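Local atomic coordinates of adenylation domain (Streptomyces sp., PDB entry 5N9X), a protein that belongs to the ANL superfamily, with an AMP-binding domain and a smaller C-terminal domain, and is modelled here with bound adenosine-5'-triphosphate and threonine. Residues R193-S198 with L278-F283; T242-R247 with L269-D274; I433-V438 with V453-F458. All blocks are in the same frame, centred on the assembly; numbering follows the deposited sequence.

Interaction 1: residues R193-S198 with L278-F283; sequences RLFSFS and LRYVVF
This is a mixed aromatic and hydrogen-bonded contact between a loop and the start of a strand. The loop follows helix 181-191 and leads to strand 202-205. Strand 280-284 runs parallel between strands 253-256 and 306-310 in the large mixed sheet of the AMP-binding domain. Tyr280 carries the contact. Its CG lies anti to its own carbonyl carbon (chi1 -67°), and the ring reaches to the loop. The backbone N of Ser196 donates to Tyr280 OH at 2.7 Å. Phe195 turns a ring edge to one face of Tyr280, with CD1 3.8 Å from Tyr280 CE1. This is a T-shaped pair with planes at 70°. Phe197 makes an offset edge-to-face pair with the same ring, its CE1 4.0 Å from Tyr280 CD2. Farther along the strand, Val282 CG2 meets Phe195 CE1 at 3.5 Å. Trp216 and Phe322 extend the aromatic surroundings of Phe195, and Trp203 those of Phe197.

Arg279 works beside the cluster. Its chain bends at chi3 (68°), and the guanidinium comes end-on to one acceptor, Ser196 O. NH2 donates at 2.7 Å to Ser196 O, and NH1 donates at 2.9 Å to Ser196 O. The oxygen lies almost in the guanidinium plane, and both nitrogens lie in its carbonyl plane. Arg279 NH1 also forms a salt bridge with Asp201, a second partner for this nitrogen.

Ser196 is thus held at both backbone polar atoms, N by the tyrosine hydroxyl and O by the two end nitrogens of Arg279. Arg279, just before the strand, and Tyr280, at its start, hold one loop residue. The shared carbonyl is probably polarised by the positive charge, while the rings of Phe195 and Phe197, both on one side of the Tyr280 ring, pack the loop onto the sheet.

Interaction 2: residues T242-R247 with L269-D274; sequences TARVVR and LGEGID
Bends at chi2 (131°) and chi3 (80°) fold the Arg244 side chain toward Glu271. Glu271 has CG anti to its backbone N and continues extended from the last turn of helix 258-271. The two side chains cross at about a right angle. Arg244 NH1 forms a salt bridge with Glu271 OE1 at 2.8 Å. The hydrogen bond within it is weak, because the N-H points well off the oxygen. The guanidinium and carboxylate planes are turned 43° apart, so the groups do not meet flat and side by side. Glu271 OE2 also lies near NH1 but comes closest to the aliphatic part of the arginine, 3.0 Å from Arg244 CD.

Next to this pair, Ile273 packs between the two backbones. Its CG1 is anti to its carbonyl carbon, and its side-chain tip meets helix 239-248. CD1 touches Ala243 CB at 3.6 Å, and lies 4.1 Å from Arg244 CG. Arg247 is also bent at chi2 and chi3 and crosses Ile273 at about a right angle. Its NE passes 4.0 Å from Ile273 CG2, and its CG rests 3.6 Å from Asp274 O. Ala243 also packs on Leu264 and Val268 of helix 258-271.

The contact joins helix 239-248 to the C-terminal end of helix 258-271. Between these two helices the chain runs through strand 253-256. Gly272 leaves the helix with positive phi, and the chain then turns so that Ile273 points back at helix 239-248. Asp274 forms a salt bridge with Arg299.

A buried isoleucine tip and an alanine methyl thus form the apolar base, with charged chains along the rim. Arg247 NH2 is 4.4 Å from Glu271 OE2, so the second arginine probably adds only a longer-range attraction to the carboxylate.

Interaction 3: residues I433-V438 with V453-F458; sequences IELSDV and VWVHEF
Leu435 and Val438 both point their side chains at strand 450-457, from the first turn of helix 435-443. Val438 meets Val453 branch against branch, and the two valines cross at about a right angle. Val438 CB is 3.9 Å from Val453 CG1, and Val438 CG1 packs on both methyls of Val453. Each valine has CG1 anti to its backbone N.

Leu435 lies instead against the strand backbone. Its CB is 3.7 Å from Val453 O, and its CD2 reaches 3.9 Å from Trp454 CA. The same methyl comes within 4.2 Å of Val453 CG1 and 4.4 Å of Val455 CG2. With CG anti to the carbonyl carbon (chi1 -68°), the leucine extends along the strand from Val453 toward Val455.

Trp454 leaves the strand on the side away from this helix, and its side chain packs on Arg518, Val521 and Ala522 of helix 518-528. Its NE1 donates to ND1 of His456, two residues on in the same strand, at 3.0 Å, close to both ring planes. His456 NE2 is hydrogen-bonded in turn to Asp526.

The contact packs helix 435-443 of the C-terminal domain on an outermost strand of its three-stranded sheet. No hydrogen bond joins the two segments. Val453 N is satisfied by Glu439, one turn farther along the helix from Leu435. Buried branched side chains therefore make the contact, and its cohesion is essentially apolar.

In the fold
Interactions 1 and 2 belong to the AMP-binding domain, and interaction 3 to the smaller C-terminal part. Helix 258-271, which ends in interaction 2, is followed in the chain by strand 280-284 of interaction 1. Their centres are 20 Å apart, and the link between them is along the sequence. Interaction 3 is 36 Å, centre to centre, from each of the others. Its nearest atoms are about 16 Å from interaction 1 and about 23 Å from interaction 2. Interaction 1 lies near the ligands: the side chain of Val282 is about 7 Å from threonine and about 9 Å from ATP. The side chain of Leu435 in interaction 3 is about 13 Å from ATP.

Interaction 1: residues R193-S198 with L278-F283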
loop_
_atom_site.group_PDB
_atom_site.type_symbol
_atom_site.label_atom_id
_atom_site.label_comp_id
_atom_site.label_asym_id
_atom_site.label_seq_id
_atom_site.Cartn_x
_atom_site.Cartn_y
_atom_site.Cartn_z
ATOM N N ARG A 193 18.339 9.095 -4.610
ATOM C CA ARG A 193 19.032 9.132 -5.895
ATOM C C ARG A 193 18.286 8.486 -7.068
ATOM O O ARG A 193 18.585 8.778 -8.226
ATOM C CB ARG A 193 20.418 8.492 -5.757
ATOM C CG ARG A 193 21.465 9.453 -5.220
ATOM C CD ARG A 193 22.787 8.768 -4.925
ATOM N NE ARG A 193 23.834 9.723 -4.552
ATOM C CZ ARG A 193 24.845 9.445 -3.726
ATOM N NH1 ARG A 193 24.946 8.240 -3.175
ATOM N NH2 ARG A 193 25.757 10.366 -3.443
ATOM N N LEU A 194 17.325 7.613 -6.796
ATOM C CA LEU A 194 16.578 6.998 -7.891
ATOM C C LEU A 194 15.434 7.880 -8.405
ATOM O O LEU A 194 15.017 7.778 -9.557
ATOM C CB LEU A 194 16.031 5.635 -7.468
ATOM C CG LEU A 194 17.083 4.543 -7.240
ATOM C CD1 LEU A 194 16.542 3.445 -6.316
ATOM C CD2 LEU A 194 17.552 3.951 -8.559
ATOM N N PHE A 195 14.912 8.725 -7.532
ATOM C CA PHE A 195 13.848 9.640 -7.901
ATOM C C PHE A 195 14.487 11.022 -7.923
ATOM O O PHE A 195 15.480 11.249 -7.224
ATOM C CB PHE A 195 12.698 9.609 -6.878
ATOM C CG PHE A 195 11.762 8.411 -6.977
ATOM C CD1 PHE A 195 10.722 8.386 -7.895
ATOM C CD2 PHE A 195 11.883 7.341 -6.092
ATOM C CE1 PHE A 195 9.842 7.302 -7.952
ATOM C CE2 PHE A 195 10.996 6.251 -6.145
ATOM C CZ PHE A 195 9.985 6.235 -7.079
ATOM N N SER A 196 13.906 11.953 -8.673
ATOM C CA SER A 196 14.296 13.364 -8.569
ATOM C C SER A 196 13.152 14.238 -8.031
ATOM O O SER A 196 12.371 14.802 -8.806
ATOM C CB SER A 196 14.759 13.867 -9.937
ATOM O OG SER A 196 15.104 15.236 -9.896
ATOM N N PHE A 197 13.049 14.331 -6.708
ATOM C CA PHE A 197 12.004 15.127 -6.054
ATOM C C PHE A 197 12.440 16.543 -5.678
ATOM O O PHE A 197 13.576 16.767 -5.277
ATOM C CB PHE A 197 11.508 14.409 -4.785
ATOM C CG PHE A 197 10.916 13.059 -5.052
ATOM C CD1 PHE A 197 9.982 12.893 -6.075
ATOM C CD2 PHE A 197 11.252 11.962 -4.272
ATOM C CE1 PHE A 197 9.422 11.653 -6.336
ATOM C CE2 PHE A 197 10.684 10.719 -4.518
ATOM C CZ PHE A 197 9.773 10.560 -5.551
ATOM N N SER A 198 11.516 17.496 -5.758
ATOM C CA SER A 198 11.811 18.847 -5.295
ATOM C C SER A 198 10.603 19.486 -4.621
ATOM O O SER A 198 9.476 18.983 -4.725
ATOM C CB SER A 198 12.280 19.732 -6.455
ATOM O OG SER A 198 11.196 20.392 -7.050
ATOM N N LEU A 278 2.561 15.763 -15.081
ATOM C CA LEU A 278 2.957 14.484 -14.466
ATOM C C LEU A 278 4.429 14.132 -14.720
ATOM O O LEU A 278 4.862 14.012 -15.871
ATOM C CB LEU A 278 2.079 13.329 -14.964
ATOM C CG LEU A 278 1.204 12.640 -13.904
ATOM C CD1 LEU A 278 0.494 11.411 -14.451
ATOM C CD2 LEU A 278 2.042 12.278 -12.707
ATOM N N ARG A 279 5.193 13.969 -13.640
ATOM C CA ARG A 279 6.601 13.593 -13.755
ATOM C C ARG A 279 6.792 12.125 -13.435
ATOM O O ARG A 279 7.580 11.455 -14.080
ATOM C CB ARG A 279 7.500 14.449 -12.840
ATOM C CG ARG A 279 7.396 15.939 -13.041
ATOM C CD ARG A 279 8.118 16.690 -11.929
ATOM N NE ARG A 279 9.562 16.500 -12.000
ATOM C CZ ARG A 279 10.305 15.918 -11.055
ATOM N NH1 ARG A 279 9.738 15.439 -9.944
ATOM N NH2 ARG A 279 11.620 15.793 -11.229
ATOM N N TYR A 280 6.065 11.628 -12.440
ATOM C CA TYR A 280 6.180 10.220 -12.047
ATOM C C TYR A 280 4.839 9.567 -11.804
ATOM O O TYR A 280 3.975 10.127 -11.143
ATOM C CB TYR A 280 7.003 10.059 -10.765
ATOM C CG TYR A 280 8.465 10.396 -10.839
ATOM C CD1 TYR A 280 9.382 9.483 -11.347
ATOM C CD2 TYR A 280 8.938 11.605 -10.343
ATOM C CE1 TYR A 280 10.747 9.778 -11.393
ATOM C CE2 TYR A 280 10.281 11.919 -10.366
ATOM C CZ TYR A 280 11.191 11.006 -10.897
ATOM O OH TYR A 280 12.538 11.324 -10.922
ATOM N N VAL A 281 4.671 8.367 -12.318
ATOM C CA VAL A 281 3.613 7.511 -11.820
ATOM C C VAL A 281 4.289 6.300 -11.188
ATOM O O VAL A 281 5.055 5.625 -11.829
ATOM C CB VAL A 281 2.634 7.088 -12.906
ATOM C CG1 VAL A 281 1.342 6.585 -12.280
ATOM C CG2 VAL A 281 2.339 8.265 -13.813
ATOM N N VAL A 282 4.011 6.064 -9.916
ATOM C CA VAL A 282 4.643 4.995 -9.169
ATOM C C VAL A 282 3.591 3.963 -8.909
ATOM O O VAL A 282 2.515 4.305 -8.451
ATOM C CB VAL A 282 5.259 5.496 -7.825
ATOM C CG1 VAL A 282 5.621 4.336 -6.919
ATOM C CG2 VAL A 282 6.468 6.358 -8.074
ATOM N N PHE A 283 3.891 2.707 -9.218
ATOM C CA PHE A 283 2.967 1.614 -8.972
ATOM C C PHE A 283 3.408 0.860 -7.747
ATOM O O PHE A 283 4.615 0.658 -7.543
ATOM C CB PHE A 283 2.916 0.649 -10.165
ATOM C CG PHE A 283 2.564 1.308 -11.462
ATOM C CD1 PHE A 283 3.537 1.971 -12.205
ATOM C CD2 PHE A 283 1.268 1.268 -11.946
ATOM C CE1 PHE A 283 3.225 2.580 -13.415
ATOM C CE2 PHE A 283 0.946 1.872 -13.170
ATOM C CZ PHE A 283 1.923 2.526 -13.903
#

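Interaction 2: residues T242-R247 with L269-D274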
loop_
_atom_site.group_PDB
_atom_site.type_symbol
_atom_site.label_atom_id
_atom_site.label_comp_id
_atom_site.label_asym_id
_atom_site.label_seq_id
_atom_site.Cartn_x
_atom_site.Cartn_y
_atom_site.Cartn_z
ATOM N N THR A 242 -11.428 11.860 -10.911
ATOM C CA THR A 242 -10.107 11.683 -10.352
ATOM C C THR A 242 -9.084 12.161 -11.367
ATOM O O THR A 242 -8.208 12.983 -11.068
ATOM C CB THR A 242 -9.872 10.204 -9.993
ATOM O OG1 THR A 242 -10.815 9.817 -8.990
ATOM C CG2 THR A 242 -8.441 9.960 -9.523
ATOM N N ALA A 243 -9.205 11.639 -12.578
ATOM C CA ALA A 243 -8.390 12.122 -13.681
ATOM C C ALA A 243 -8.439 13.658 -13.786
ATOM O O ALA A 243 -7.412 14.299 -13.959
ATOM C CB ALA A 243 -8.837 11.475 -14.989
ATOM N N ARG A 244 -9.617 14.249 -13.647
ATOM C CA ARG A 244 -9.747 15.675 -13.901
ATOM C C ARG A 244 -9.044 16.497 -12.824
ATOM O O ARG A 244 -8.359 17.475 -13.123
ATOM C CB ARG A 244 -11.227 16.044 -14.049
ATOM C CG ARG A 244 -11.662 16.025 -15.511
ATOM C CD ARG A 244 -12.960 15.253 -15.793
ATOM N NE ARG A 244 -14.176 15.997 -15.494
ATOM C CZ ARG A 244 -15.377 15.719 -15.998
ATOM N NH1 ARG A 244 -15.546 14.723 -16.857
ATOM N NH2 ARG A 244 -16.420 16.456 -15.651
ATOM N N VAL A 245 -9.161 16.064 -11.579
ATOM C CA VAL A 245 -8.420 16.684 -10.489
ATOM C C VAL A 245 -6.909 16.561 -10.698
ATOM O O VAL A 245 -6.146 17.508 -10.456
ATOM C CB VAL A 245 -8.805 16.053 -9.141
ATOM C CG1 VAL A 245 -7.830 16.483 -8.044
ATOM C CG2 VAL A 245 -10.240 16.411 -8.790
ATOM N N VAL A 246 -6.477 15.398 -11.172
ATOM C CA VAL A 246 -5.051 15.162 -11.379
ATOM C C VAL A 246 -4.440 16.171 -12.369
ATOM O O VAL A 246 -3.342 16.695 -12.146
ATOM C CB VAL A 246 -4.792 13.729 -11.866
ATOM C CG1 VAL A 246 -3.422 13.598 -12.527
ATOM C CG2 VAL A 246 -4.967 12.749 -10.708
ATOM N N ARG A 247 -5.157 16.458 -13.454
ATOM C CA ARG A 247 -4.731 17.500 -14.377
ATOM C C ARG A 247 -4.856 18.859 -13.706
ATOM O O ARG A 247 -3.863 19.579 -13.562
ATOM C CB ARG A 247 -5.548 17.457 -15.673
ATOM C CG ARG A 247 -5.419 18.698 -16.545
ATOM C CD ARG A 247 -6.773 19.348 -16.735
ATOM N NE ARG A 247 -7.559 18.677 -17.762
ATOM C CZ ARG A 247 -8.881 18.547 -17.722
ATOM N NH1 ARG A 247 -9.568 19.041 -16.697
ATOM N NH2 ARG A 247 -9.518 17.909 -18.692
ATOM N N LEU A 269 -7.875 8.270 -21.309
ATOM C CA LEU A 269 -7.974 8.003 -22.737
ATOM C C LEU A 269 -9.361 8.315 -23.306
ATOM O O LEU A 269 -9.477 8.811 -24.437
ATOM C CB LEU A 269 -7.603 6.549 -23.035
ATOM C CG LEU A 269 -6.130 6.181 -23.251
ATOM C CD1 LEU A 269 -5.198 6.994 -22.379
ATOM C CD2 LEU A 269 -5.881 4.670 -23.045
ATOM N N GLY A 270 -10.412 8.022 -22.546
ATOM C CA GLY A 270 -11.770 8.276 -23.018
ATOM C C GLY A 270 -12.114 9.757 -23.191
ATOM O O GLY A 270 -12.583 10.186 -24.249
ATOM N N GLU A 271 -11.873 10.544 -22.150
ATOM C CA GLU A 271 -12.099 11.982 -22.207
ATOM C C GLU A 271 -10.941 12.716 -22.938
ATOM O O GLU A 271 -11.044 13.889 -23.267
ATOM C CB GLU A 271 -12.305 12.521 -20.782
ATOM C CG GLU A 271 -12.618 14.019 -20.708
ATOM C CD GLU A 271 -13.459 14.395 -19.500
ATOM O OE1 GLU A 271 -14.510 13.745 -19.288
ATOM O OE2 GLU A 271 -13.065 15.347 -18.782
ATOM N N GLY A 272 -9.846 12.016 -23.203
ATOM C CA GLY A 272 -8.727 12.629 -23.904
ATOM C C GLY A 272 -7.994 13.642 -23.048
ATOM O O GLY A 272 -7.563 14.706 -23.508
ATOM N N ILE A 273 -7.841 13.312 -21.783
ATOM C CA ILE A 273 -7.197 14.249 -20.894
ATOM C C ILE A 273 -5.678 14.283 -21.120
ATOM O O ILE A 273 -5.045 13.255 -21.403
ATOM C CB ILE A 273 -7.527 13.916 -19.444
ATOM C CG1 ILE A 273 -9.043 13.995 -19.233
ATOM C CG2 ILE A 273 -6.794 14.857 -18.511
ATOM C CD1 ILE A 273 -9.515 13.434 -17.876
ATOM N N ASP A 274 -5.091 15.469 -21.037
ATOM C CA ASP A 274 -3.641 15.547 -21.106
ATOM C C ASP A 274 -3.101 15.824 -19.707
ATOM O O ASP A 274 -3.744 16.508 -18.907
ATOM C CB ASP A 274 -3.194 16.619 -22.109
ATOM C CG ASP A 274 -1.719 16.484 -22.486
ATOM O OD1 ASP A 274 -1.253 15.337 -22.733
ATOM O OD2 ASP A 274 -1.024 17.527 -22.537
#

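Interaction 3: residues I433-V438 with V453-F458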
loop_
_atom_site.group_PDB
_atom_site.type_symbol
_atom_site.label_atom_id
_atom_site.label_comp_id
_atom_site.label_asym_id
_atom_site.label_seq_id
_atom_site.Cartn_x
_atom_site.Cartn_y
_atom_site.Cartn_z
ATOM N N ILE A 433 -1.009 -25.990 -8.513
ATOM C CA ILE A 433 -1.699 -24.938 -9.231
ATOM C C ILE A 433 -1.205 -23.561 -8.821
ATOM O O ILE A 433 -1.179 -23.212 -7.632
ATOM C CB ILE A 433 -3.216 -25.026 -9.019
ATOM C CG1 ILE A 433 -3.741 -26.378 -9.510
ATOM C CG2 ILE A 433 -3.928 -23.897 -9.745
ATOM C CD1 ILE A 433 -5.055 -26.820 -8.895
ATOM N N GLU A 434 -0.799 -22.802 -9.830
ATOM C CA GLU A 434 -0.585 -21.375 -9.702
ATOM C C GLU A 434 -1.918 -20.657 -9.827
ATOM O O GLU A 434 -2.354 -20.392 -10.948
ATOM C CB GLU A 434 0.369 -20.884 -10.784
ATOM C CG GLU A 434 1.624 -21.705 -10.866
ATOM C CD GLU A 434 2.577 -21.391 -9.746
ATOM O OE1 GLU A 434 2.555 -20.238 -9.264
ATOM O OE2 GLU A 434 3.341 -22.298 -9.346
ATOM N N LEU A 435 -2.569 -20.362 -8.699
ATOM C CA LEU A 435 -3.884 -19.720 -8.719
ATOM C C LEU A 435 -3.818 -18.432 -9.549
ATOM O O LEU A 435 -4.733 -18.107 -10.310
ATOM C CB LEU A 435 -4.372 -19.437 -7.289
ATOM C CG LEU A 435 -4.705 -20.688 -6.437
ATOM C CD1 LEU A 435 -4.958 -20.354 -4.984
ATOM C CD2 LEU A 435 -5.873 -21.492 -6.993
ATOM N N SER A 436 -2.705 -17.723 -9.425
ATOM C CA SER A 436 -2.499 -16.473 -10.136
ATOM C C SER A 436 -2.431 -16.622 -11.668
ATOM O O SER A 436 -2.840 -15.719 -12.386
ATOM C CB SER A 436 -1.229 -15.806 -9.605
ATOM O OG SER A 436 -0.995 -14.575 -10.250
ATOM N N ASP A 437 -1.921 -17.748 -12.158
ATOM C CA ASP A 437 -1.953 -18.066 -13.602
ATOM C C ASP A 437 -3.356 -18.331 -14.144
ATOM O O ASP A 437 -3.678 -17.961 -15.283
ATOM C CB ASP A 437 -1.096 -19.291 -13.911
ATOM C CG ASP A 437 0.389 -19.033 -13.752
ATOM O OD1 ASP A 437 0.785 -17.921 -13.319
ATOM O OD2 ASP A 437 1.164 -19.978 -14.035
ATOM N N VAL A 438 -4.185 -18.997 -13.347
ATOM C CA VAL A 438 -5.580 -19.231 -13.728
ATOM C C VAL A 438 -6.290 -17.904 -13.870
ATOM O O VAL A 438 -7.085 -17.682 -14.796
ATOM C CB VAL A 438 -6.339 -20.064 -12.690
ATOM C CG1 VAL A 438 -7.584 -20.652 -13.315
ATOM C CG2 VAL A 438 -5.426 -21.130 -12.105
ATOM N N VAL A 453 -9.280 -16.435 -8.269
ATOM C CA VAL A 453 -9.400 -17.881 -8.371
ATOM C C VAL A 453 -8.859 -18.512 -7.100
ATOM O O VAL A 453 -7.753 -18.176 -6.671
ATOM C CB VAL A 453 -8.635 -18.449 -9.593
ATOM C CG1 VAL A 453 -8.738 -19.973 -9.628
ATOM C CG2 VAL A 453 -9.146 -17.849 -10.890
ATOM N N TRP A 454 -9.625 -19.406 -6.481
ATOM C CA TRP A 454 -9.123 -20.094 -5.287
ATOM C C TRP A 454 -9.624 -21.536 -5.144
ATOM O O TRP A 454 -10.526 -21.966 -5.854
ATOM C CB TRP A 454 -9.471 -19.290 -4.021
ATOM C CG TRP A 454 -10.898 -19.330 -3.605
ATOM C CD1 TRP A 454 -11.435 -20.017 -2.546
ATOM C CD2 TRP A 454 -11.981 -18.633 -4.218
ATOM N NE1 TRP A 454 -12.789 -19.784 -2.467
ATOM C CE2 TRP A 454 -13.151 -18.942 -3.481
ATOM C CE3 TRP A 454 -12.083 -17.786 -5.332
ATOM C CZ2 TRP A 454 -14.401 -18.425 -3.817
ATOM C CZ3 TRP A 454 -13.320 -17.275 -5.671
ATOM C CH2 TRP A 454 -14.469 -17.598 -4.918
ATOM N N VAL A 455 -8.999 -22.284 -4.248
ATOM C CA VAL A 455 -9.530 -23.581 -3.859
ATOM C C VAL A 455 -10.606 -23.362 -2.798
ATOM O O VAL A 455 -10.379 -22.718 -1.792
ATOM C CB VAL A 455 -8.426 -24.530 -3.344
ATOM C CG1 VAL A 455 -9.024 -25.893 -2.955
ATOM C CG2 VAL A 455 -7.366 -24.723 -4.425
ATOM N N HIS A 456 -11.804 -23.856 -3.050
ATOM C CA HIS A 456 -12.880 -23.681 -2.077
ATOM C C HIS A 456 -13.262 -24.996 -1.424
ATOM O O HIS A 456 -13.474 -25.990 -2.115
ATOM C CB HIS A 456 -14.101 -23.065 -2.751
ATOM C CG HIS A 456 -15.122 -22.551 -1.796
ATOM N ND1 HIS A 456 -14.999 -21.330 -1.163
ATOM C CD2 HIS A 456 -16.303 -23.069 -1.394
ATOM C CE1 HIS A 456 -16.056 -21.126 -0.404
ATOM N NE2 HIS A 456 -16.864 -22.165 -0.525
ATOM N N GLU A 457 -13.364 -25.005 -0.102
ATOM C CA GLU A 457 -13.826 -26.209 0.574
ATOM C C GLU A 457 -15.352 -26.238 0.603
ATOM O O GLU A 457 -15.982 -25.525 1.376
ATOM C CB GLU A 457 -13.252 -26.294 1.991
ATOM C CG GLU A 457 -12.833 -27.699 2.399
ATOM C CD GLU A 457 -12.712 -27.864 3.912
ATOM O OE1 GLU A 457 -13.666 -28.413 4.510
ATOM O OE2 GLU A 457 -11.669 -27.478 4.499
ATOM N N PHE A 458 -15.948 -27.039 -0.272
ATOM C CA PHE A 458 -17.402 -27.143 -0.338
ATOM C C PHE A 458 -17.828 -27.971 0.863
ATOM O O PHE A 458 -18.823 -27.692 1.537
ATOM C CB PHE A 458 -17.849 -27.784 -1.657
ATOM C CG PHE A 458 -17.748 -26.865 -2.844
ATOM C CD1 PHE A 458 -16.548 -26.730 -3.529
ATOM C CD2 PHE A 458 -18.851 -26.131 -3.272
ATOM C CE1 PHE A 458 -16.442 -25.877 -4.617
ATOM C CE2 PHE A 458 -18.753 -25.276 -4.364
ATOM C CZ PHE A 458 -17.541 -25.151 -5.036
#